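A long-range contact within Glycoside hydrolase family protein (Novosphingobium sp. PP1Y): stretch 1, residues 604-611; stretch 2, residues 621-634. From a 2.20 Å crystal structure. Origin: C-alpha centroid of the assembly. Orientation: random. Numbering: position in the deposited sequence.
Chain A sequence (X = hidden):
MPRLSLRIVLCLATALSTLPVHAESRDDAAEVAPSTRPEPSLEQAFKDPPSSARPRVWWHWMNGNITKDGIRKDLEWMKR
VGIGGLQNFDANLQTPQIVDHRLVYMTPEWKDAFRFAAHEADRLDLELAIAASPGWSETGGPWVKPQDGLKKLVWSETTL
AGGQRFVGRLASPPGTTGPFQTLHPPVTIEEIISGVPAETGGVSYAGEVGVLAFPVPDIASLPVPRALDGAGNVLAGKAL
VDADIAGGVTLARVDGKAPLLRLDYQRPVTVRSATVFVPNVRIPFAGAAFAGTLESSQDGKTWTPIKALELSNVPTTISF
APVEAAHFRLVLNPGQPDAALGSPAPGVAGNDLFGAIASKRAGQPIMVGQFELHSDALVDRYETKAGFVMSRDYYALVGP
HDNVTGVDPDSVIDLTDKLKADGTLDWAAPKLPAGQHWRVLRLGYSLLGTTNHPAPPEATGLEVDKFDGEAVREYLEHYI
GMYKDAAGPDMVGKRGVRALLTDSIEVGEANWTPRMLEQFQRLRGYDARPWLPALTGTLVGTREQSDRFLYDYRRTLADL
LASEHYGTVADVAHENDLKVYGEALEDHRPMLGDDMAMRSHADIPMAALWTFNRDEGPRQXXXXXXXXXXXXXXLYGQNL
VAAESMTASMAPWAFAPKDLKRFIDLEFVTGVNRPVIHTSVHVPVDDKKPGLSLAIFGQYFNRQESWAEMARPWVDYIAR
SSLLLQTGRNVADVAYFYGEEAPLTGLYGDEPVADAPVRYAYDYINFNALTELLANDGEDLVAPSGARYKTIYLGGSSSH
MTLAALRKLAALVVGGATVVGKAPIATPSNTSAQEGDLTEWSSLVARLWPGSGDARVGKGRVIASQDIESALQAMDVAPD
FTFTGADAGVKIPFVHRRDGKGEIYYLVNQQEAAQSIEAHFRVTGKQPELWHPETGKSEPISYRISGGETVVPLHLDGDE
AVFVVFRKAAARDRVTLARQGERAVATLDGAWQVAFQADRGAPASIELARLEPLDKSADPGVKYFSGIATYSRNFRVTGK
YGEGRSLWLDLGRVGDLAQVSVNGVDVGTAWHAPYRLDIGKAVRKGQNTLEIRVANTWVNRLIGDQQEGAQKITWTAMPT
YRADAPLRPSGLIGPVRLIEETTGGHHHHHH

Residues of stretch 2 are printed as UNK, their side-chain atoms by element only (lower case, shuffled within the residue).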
# COMPACT_ATOMS: atom_id res chain seq x y z
N ILE A 604 10.17 -8.88 -6.25
CA ILE A 604 10.02 -8.58 -4.83
C ILE A 604 8.73 -7.80 -4.62
O ILE A 604 8.69 -6.57 -4.83
CB ILE A 604 11.25 -7.83 -4.31
CG1 ILE A 604 12.51 -8.66 -4.60
CG2 ILE A 604 11.14 -7.63 -2.83
CD1 ILE A 604 13.78 -7.91 -4.52
N PRO A 605 7.64 -8.47 -4.26
CA PRO A 605 6.42 -7.76 -3.90
C PRO A 605 6.70 -6.82 -2.74
O PRO A 605 7.46 -7.14 -1.83
CB PRO A 605 5.46 -8.88 -3.50
CG PRO A 605 5.99 -10.10 -4.22
CD PRO A 605 7.48 -9.93 -4.15
N MSE A 606 6.11 -5.64 -2.80
CA MSE A 606 6.46 -4.57 -1.91
C MSE A 606 5.23 -3.82 -1.43
O MSE A 606 4.25 -3.63 -2.16
CB MSE A 606 7.43 -3.58 -2.62
CG MSE A 606 8.03 -2.57 -1.67
SE MSE A 606 9.47 -1.67 -2.58
CE MSE A 606 10.00 -0.40 -1.18
N ALA A 607 5.28 -3.42 -0.16
CA ALA A 607 4.21 -2.68 0.48
C ALA A 607 4.84 -1.50 1.22
O ALA A 607 5.98 -1.11 0.95
CB ALA A 607 3.41 -3.62 1.38
N ALA A 608 4.10 -0.92 2.16
CA ALA A 608 4.56 0.25 2.90
C ALA A 608 4.02 0.18 4.33
O ALA A 608 3.00 -0.46 4.61
CB ALA A 608 4.10 1.57 2.24
N LEU A 609 4.72 0.85 5.25
CA LEU A 609 4.20 1.07 6.60
C LEU A 609 4.70 2.41 7.12
O LEU A 609 5.90 2.66 7.11
CB LEU A 609 4.60 -0.03 7.59
CG LEU A 609 4.09 0.41 8.99
CD1 LEU A 609 2.55 0.23 9.13
CD2 LEU A 609 4.83 -0.25 10.16
N TRP A 610 3.76 3.24 7.57
CA TRP A 610 4.08 4.53 8.16
C TRP A 610 4.20 4.40 9.68
O TRP A 610 3.59 3.53 10.30
CB TRP A 610 3.00 5.56 7.83
CG TRP A 610 3.03 6.08 6.42
CD1 TRP A 610 3.32 5.37 5.29
CD2 TRP A 610 2.76 7.41 5.99
NE1 TRP A 610 3.25 6.18 4.20
CE2 TRP A 610 2.91 7.44 4.60
CE3 TRP A 610 2.40 8.58 6.66
CZ2 TRP A 610 2.70 8.60 3.86
CZ3 TRP A 610 2.21 9.74 5.92
CH2 TRP A 610 2.36 9.73 4.53
N THR A 611 5.02 5.26 10.28
CA THR A 611 5.03 5.35 11.72
C THR A 611 3.66 5.82 12.21
O THR A 611 2.90 6.47 11.49
CB THR A 611 6.12 6.31 12.20
OG1 THR A 611 5.76 7.64 11.83
CG2 THR A 611 7.46 5.92 11.55
N UNK A 621 -5.00 0.40 5.98
CA UNK A 621 -4.75 0.07 4.58
C UNK A 621 -3.34 -0.46 4.38
O UNK A 621 -3.09 -1.25 3.46
c UNK A 621 -4.01 2.44 4.00
o UNK A 621 -4.91 0.93 2.32
c UNK A 621 -5.00 1.30 3.70
N UNK A 622 -2.40 -0.05 5.24
CA UNK A 622 -1.02 -0.48 5.12
C UNK A 622 -0.81 -1.88 5.69
O UNK A 622 0.13 -2.57 5.28
c UNK A 622 -0.19 1.95 5.21
c UNK A 622 -0.10 0.54 5.81
c UNK A 622 0.86 2.89 5.80
c UNK A 622 -0.01 1.87 3.71
N UNK A 623 -1.64 -2.29 6.65
CA UNK A 623 -1.64 -3.68 7.09
C UNK A 623 -2.08 -4.59 5.95
O UNK A 623 -1.41 -5.56 5.60
c UNK A 623 -2.62 -5.32 8.73
c UNK A 623 -2.11 -2.93 9.49
c UNK A 623 -0.67 -3.08 9.96
c UNK A 623 -2.54 -3.85 8.33
N UNK A 624 -3.23 -4.26 5.34
CA UNK A 624 -3.70 -5.00 4.16
C UNK A 624 -2.67 -4.98 3.04
O UNK A 624 -2.42 -6.00 2.40
c UNK A 624 -5.03 -4.43 3.68
N UNK A 625 -2.04 -3.82 2.81
CA UNK A 625 -1.03 -3.69 1.76
C UNK A 625 0.10 -4.69 1.97
O UNK A 625 0.51 -5.40 1.03
c UNK A 625 -0.50 -2.25 1.74
o UNK A 625 1.37 -1.15 0.76
c UNK A 625 0.44 -1.98 0.58
o UNK A 625 0.28 -2.61 -0.49
N UNK A 626 0.61 -4.78 3.20
CA UNK A 626 1.70 -5.68 3.52
C UNK A 626 1.27 -7.14 3.50
O UNK A 626 2.03 -8.03 3.10
c UNK A 626 2.21 -3.37 7.73
se UNK A 626 3.86 -3.90 6.83
c UNK A 626 3.17 -4.11 4.97
c UNK A 626 2.29 -5.35 4.90
N UNK A 627 0.06 -7.40 3.99
CA UNK A 627 -0.41 -8.78 4.03
C UNK A 627 -0.64 -9.28 2.61
O UNK A 627 -0.30 -10.43 2.28
c UNK A 627 -1.69 -8.88 4.87
n UNK A 627 -0.40 -13.11 7.32
c UNK A 627 -1.48 -12.43 6.54
c UNK A 627 -1.02 -11.00 6.12
c UNK A 627 -2.08 -10.33 5.25
N UNK A 628 -1.16 -8.42 1.74
CA UNK A 628 -1.27 -8.77 0.33
C UNK A 628 0.08 -9.05 -0.29
O UNK A 628 0.26 -10.05 -0.99
N UNK A 629 1.05 -8.18 -0.04
CA UNK A 629 2.37 -8.39 -0.63
C UNK A 629 3.00 -9.67 -0.09
O UNK A 629 3.63 -10.42 -0.84
c UNK A 629 3.27 -7.18 -0.36
N UNK A 630 2.85 -9.94 1.21
CA UNK A 630 3.42 -11.16 1.76
C UNK A 630 2.74 -12.38 1.15
O UNK A 630 3.41 -13.37 0.81
c UNK A 630 3.28 -11.19 3.29
N UNK A 631 1.42 -12.32 0.97
CA UNK A 631 0.71 -13.45 0.36
C UNK A 631 1.22 -13.72 -1.05
O UNK A 631 1.39 -14.87 -1.44
c UNK A 631 -0.80 -13.17 0.35
o UNK A 631 -1.26 -12.86 1.65
N UNK A 632 1.48 -12.66 -1.82
CA UNK A 632 2.02 -12.85 -3.17
C UNK A 632 3.32 -13.64 -3.10
O UNK A 632 3.48 -14.67 -3.77
c UNK A 632 0.88 -10.85 -4.20
c UNK A 632 2.22 -11.50 -3.88
c UNK A 632 3.00 -11.71 -5.20
N UNK A 633 4.25 -13.17 -2.27
CA UNK A 633 5.56 -13.81 -2.19
C UNK A 633 5.46 -15.27 -1.74
O UNK A 633 6.27 -16.10 -2.15
c UNK A 633 6.47 -13.03 -1.26
N UNK A 634 4.50 -15.58 -0.87
CA UNK A 634 4.34 -16.96 -0.42
C UNK A 634 3.77 -17.82 -1.55
O UNK A 634 4.27 -18.92 -1.82
c UNK A 634 3.89 -16.21 1.97
n UNK A 634 3.05 -15.87 3.01
c UNK A 634 3.42 -17.03 0.81
n UNK A 634 4.96 -15.01 3.47
c UNK A 634 5.09 -15.66 2.27
c UNK A 634 3.71 -15.14 3.89

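Stretch 2 is a single helical run packed against the strand 604-610. Position 621 carries one carbon bearing an oxygen and a second carbon, and reaches nothing on stretch 1; this is T621. Position 622 has four carbons forked at the second and points toward the strand. Its CB lies 3.5 Å from A608 O, and one terminal carbon approaches W610 CD1. The fork identifies L622, whose CD1 is 3.5 Å from W610 CD1 and 3.4 Å from W610 N.

At 623, four carbons fork at the first, with one arm two carbons long, and the CA-to-CB bond points away: I623. Position 624 has a single carbon, out of reach of the strand, and is A624.

Position 625 points toward the strand with two carbons, the second carrying two oxygens, one of which meets the backbone of A608. This is D625. Its OD2 accepts a weak hydrogen bond from A608 N at 3.1 Å, the N-H...O angle of 121° being far from linear, while OD1 is hydrogen-bonded elsewhere in the structure.

An unbranched chain of two carbons, selenium and a final carbon at 626 is selenomethionine, M626. It leaves the helix sideways, but its end comes nearer the strand, placing CE 3.9 Å from L609 CD1; nearer the backbone, its CG is 3.6 Å from A607 CB.

Four carbons in a row ending in nitrogen, directed away from the strand, make 627 K627. Position 628 has no side-chain atoms and is G628. The lone carbon of 629 points toward stretch 1, defining A629, with its CB 4.0 Å from A607 CB and 4.2 Å from P605 CB. Another lone carbon at 630 points away: A630. At 631, one carbon then one oxygen give S631, whose OG donates to K627 O at 2.7 Å, a bond internal to the helix.

Position 632 has one carbon carrying two more, one of them against the proline ring; it is V632, with CG1 3.5 Å from P605 CG. The single carbon of 633 also faces that ring, and A633 CB lies 4.2 Å from P605 CG. Finally, one carbon followed by a five-membered ring of three carbons and two nitrogens, out of reach of the strand, marks 634 as H634.

Strand and helix run nearly antiparallel, at 158°, with axes approaching to 6.9 Å. Small side chains allow this closeness at the centre, where A607 CB sits 3.4 Å from M626 CA. Apolar packing continues to P605 and W610, burying 516 Å² in all, and D625 adds the sole cross-stretch hydrogen bond.

Stretch 2, residues 621-634: TLIADMKGAASVAH
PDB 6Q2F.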